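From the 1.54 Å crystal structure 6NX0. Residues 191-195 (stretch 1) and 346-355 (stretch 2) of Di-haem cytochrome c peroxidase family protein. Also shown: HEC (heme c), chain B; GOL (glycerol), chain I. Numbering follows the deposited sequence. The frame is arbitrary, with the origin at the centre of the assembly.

Stretch 1 (191-195) SDGRA
Stretch 2 (346-355) NGLCDTAAKL

Stretch 1 is an irregular loop. Stretch 2 begins as a loop and turns into a helix that runs to Lys-354; Leu-355 is the first residue to leave helical phi/psi. The two lie far apart in sequence and bury 250 Å² between them. In register, Asp-192 CA is 4.3 Å from Leu-348 CA, and Arg-194 CA is 5.4 Å from Thr-351 CA.

Two glycines shape the backbone. Gly-193 (63/21) and Gly-347 (68/-131) have positive phi, which favours glycine. Asp-192 (-106/12) and Arg-194 (-76/-10) flank Gly-193. Helical bonds include Ala-352 N to Leu-348 O, 2.9 Å, and Leu-355 N to Thr-351 O, 3.0 Å.

One direct hydrogen bond crosses the contact. Thr-351 OG1 donates to Asp-192 O at 2.6 Å. Thr-351 is an m rotamer with its CB toward the loop, so the hydroxyl reaches the loop carbonyl.

Water 1 adds a bridge. It donates to Thr-351 OG1 (2.9 Å) and weakly to Asp-192 OD2 (3.3 Å), and accepts from Lys-354 NZ (2.9 Å). Lys-354 is extended, m then t, t, t.

Packing is modest. Asp-192 CB lies 3.7 Å from Gly-347 O, Asp-192 O is 3.5 Å from Leu-348 CD1, and Arg-194 CB is 3.5 Å from Thr-351 OG1. Leu-348 is t, p.

Within the loop, Asp-192 (p) and Arg-194 (p, t, t, chi4 -81°) form a salt bridge, Arg-194 NH2 to Asp-192 OD1, 3.0 Å. Arg-194 N also donates to Asp-192 OD1 at 3.2 Å.

Ligands extend the network. Arg-194 NH2 donates to heme O2D at 3.0 Å, nearly linearly, and Ser-191 N to heme O1D at 2.9 Å. Glycerol links the stretches: its O2 donates to Arg-194 O, and Lys-354 NZ donates to its O3, both at 2.7 Å.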

# COMPACT_ATOMS: atom_id res chain seq x y z
N SER A 191 -4.03 2.82 3.29
CA SER A 191 -4.91 1.70 2.99
C SER A 191 -6.38 2.04 3.18
O SER A 191 -7.23 1.30 2.67
CB SER A 191 -4.57 0.50 3.86
OG SER A 191 -3.32 -0.05 3.48
N ASP A 192 -6.68 3.14 3.88
CA ASP A 192 -8.04 3.65 4.00
C ASP A 192 -8.26 4.91 3.16
O ASP A 192 -9.29 5.58 3.30
CB ASP A 192 -8.36 3.91 5.47
CG ASP A 192 -7.41 4.91 6.12
OD1 ASP A 192 -6.69 5.63 5.40
OD2 ASP A 192 -7.37 4.98 7.38
N GLY A 193 -7.33 5.23 2.27
CA GLY A 193 -7.49 6.32 1.33
C GLY A 193 -7.62 7.70 1.94
O GLY A 193 -8.07 8.63 1.25
N ARG A 194 -7.18 7.90 3.17
CA ARG A 194 -7.45 9.15 3.87
C ARG A 194 -6.61 10.35 3.41
O ARG A 194 -6.94 11.48 3.81
CB ARG A 194 -7.28 8.97 5.38
CG ARG A 194 -5.88 8.76 5.86
CD ARG A 194 -5.88 8.50 7.38
NE ARG A 194 -4.53 8.33 7.92
CZ ARG A 194 -3.84 7.20 7.87
NH1 ARG A 194 -2.63 7.15 8.40
NH2 ARG A 194 -4.34 6.11 7.28
N ALA A 195 -5.57 10.17 2.58
CA ALA A 195 -4.84 11.28 1.98
C ALA A 195 -5.09 11.29 0.48
O ALA A 195 -5.03 10.25 -0.16
CB ALA A 195 -3.33 11.19 2.27
N ASN A 346 -11.21 -0.65 11.07
CA ASN A 346 -12.29 -0.85 10.12
C ASN A 346 -12.02 -0.26 8.75
O ASN A 346 -12.89 -0.32 7.89
CB ASN A 346 -13.58 -0.26 10.70
CG ASN A 346 -14.11 -1.06 11.88
OD1 ASN A 346 -14.06 -2.29 11.87
ND2 ASN A 346 -14.61 -0.37 12.89
N GLY A 347 -10.84 0.30 8.52
CA GLY A 347 -10.48 0.71 7.17
C GLY A 347 -11.28 1.88 6.63
O GLY A 347 -11.42 2.94 7.25
N LEU A 348 -11.79 1.69 5.41
CA LEU A 348 -12.25 2.80 4.59
C LEU A 348 -13.40 3.57 5.23
O LEU A 348 -13.57 4.75 4.94
CB LEU A 348 -12.65 2.27 3.21
CG LEU A 348 -13.23 3.25 2.21
CD1 LEU A 348 -12.23 4.33 1.86
CD2 LEU A 348 -13.69 2.49 0.97
N CYS A 349 -14.23 2.93 6.05
CA CYS A 349 -15.40 3.68 6.53
C CYS A 349 -15.01 4.89 7.37
O CYS A 349 -15.79 5.85 7.45
CB CYS A 349 -16.35 2.77 7.33
SG CYS A 349 -15.66 1.92 8.74
N ASP A 350 -13.85 4.88 8.01
CA ASP A 350 -13.47 6.08 8.77
C ASP A 350 -13.20 7.24 7.83
O ASP A 350 -13.62 8.37 8.09
CB ASP A 350 -12.24 5.79 9.65
CG ASP A 350 -12.53 4.76 10.75
OD1 ASP A 350 -13.72 4.50 11.09
OD2 ASP A 350 -11.55 4.21 11.30
N THR A 351 -12.55 6.97 6.70
CA THR A 351 -12.37 7.97 5.67
C THR A 351 -13.70 8.40 5.07
O THR A 351 -13.93 9.59 4.85
CB THR A 351 -11.46 7.42 4.58
OG1 THR A 351 -10.21 7.11 5.18
CG2 THR A 351 -11.26 8.43 3.48
N ALA A 352 -14.57 7.44 4.78
CA ALA A 352 -15.87 7.76 4.21
C ALA A 352 -16.63 8.74 5.10
O ALA A 352 -17.25 9.68 4.60
CB ALA A 352 -16.66 6.47 3.99
N ALA A 353 -16.56 8.56 6.41
CA ALA A 353 -17.26 9.46 7.31
C ALA A 353 -16.64 10.85 7.29
O ALA A 353 -17.37 11.86 7.25
CB ALA A 353 -17.24 8.88 8.72
N LYS A 354 -15.32 10.94 7.28
CA LYS A 354 -14.64 12.23 7.20
C LYS A 354 -14.99 12.98 5.93
O LYS A 354 -15.00 14.22 5.92
CB LYS A 354 -13.13 12.04 7.30
CG LYS A 354 -12.63 11.47 8.60
CD LYS A 354 -11.14 11.12 8.51
CE LYS A 354 -10.60 10.49 9.79
NZ LYS A 354 -9.23 9.91 9.57
N LEU A 355 -15.25 12.27 4.83
CA LEU A 355 -15.54 12.91 3.56
C LEU A 355 -17.04 13.04 3.31
O LEU A 355 -17.45 13.44 2.22
CB LEU A 355 -14.89 12.11 2.42
CG LEU A 355 -13.37 11.94 2.52
CD1 LEU A 355 -12.85 11.08 1.38
CD2 LEU A 355 -12.65 13.27 2.54
FE HEC B . 5.34 5.90 5.37
CHA HEC B . 2.37 4.64 4.10
CHB HEC B . 5.58 7.99 2.71
CHC HEC B . 7.68 7.79 7.04
CHD HEC B . 5.03 3.90 8.16
NA HEC B . 4.24 6.18 3.69
C1A HEC B . 3.04 5.58 3.36
C2A HEC B . 2.62 6.08 2.08
C3A HEC B . 3.56 6.93 1.65
C4A HEC B . 4.55 7.08 2.69
CMA HEC B . 3.52 7.78 0.39
CAA HEC B . 1.31 5.69 1.37
CBA HEC B . 1.56 4.57 0.38
CGA HEC B . 0.30 4.02 -0.24
O1A HEC B . 0.47 3.21 -1.20
O2A HEC B . -0.82 4.28 0.30
NB HEC B . 6.41 7.58 4.99
C1B HEC B . 6.33 8.31 3.81
C2B HEC B . 7.23 9.43 3.92
C3B HEC B . 7.74 9.44 5.16
C4B HEC B . 7.26 8.26 5.83
CMB HEC B . 7.46 10.45 2.81
CAB HEC B . 8.77 10.42 5.77
CBB HEC B . 8.12 11.82 5.93
NC HEC B . 6.20 5.84 7.22
C1C HEC B . 7.18 6.70 7.68
C2C HEC B . 7.72 6.11 8.89
C3C HEC B . 7.03 5.01 9.20
C4C HEC B . 6.03 4.84 8.17
CMC HEC B . 8.98 6.62 9.60
CAC HEC B . 7.45 3.89 10.18
CBC HEC B . 7.39 4.36 11.64
ND HEC B . 4.00 4.50 5.97
C1D HEC B . 4.09 3.77 7.18
C2D HEC B . 2.91 2.95 7.29
C3D HEC B . 2.07 3.23 6.09
C4D HEC B . 2.80 4.19 5.31
CMD HEC B . 2.54 2.09 8.48
CAD HEC B . 0.68 2.63 5.77
CBD HEC B . -0.30 3.30 6.71
CGD HEC B . -1.75 3.13 6.29
O1D HEC B . -1.99 2.46 5.26
O2D HEC B . -2.61 3.61 7.07
C1 GOL I . -8.55 14.23 5.52
O1 GOL I . -9.61 14.47 4.64
C2 GOL I . -8.85 12.88 6.17
O2 GOL I . -9.25 11.98 5.20
C3 GOL I . -7.54 12.45 6.93
O3 GOL I . -7.92 11.85 8.16
O HOH W 1 -9.50 7.48 7.92
O HOH W 2 3.84 7.15 6.35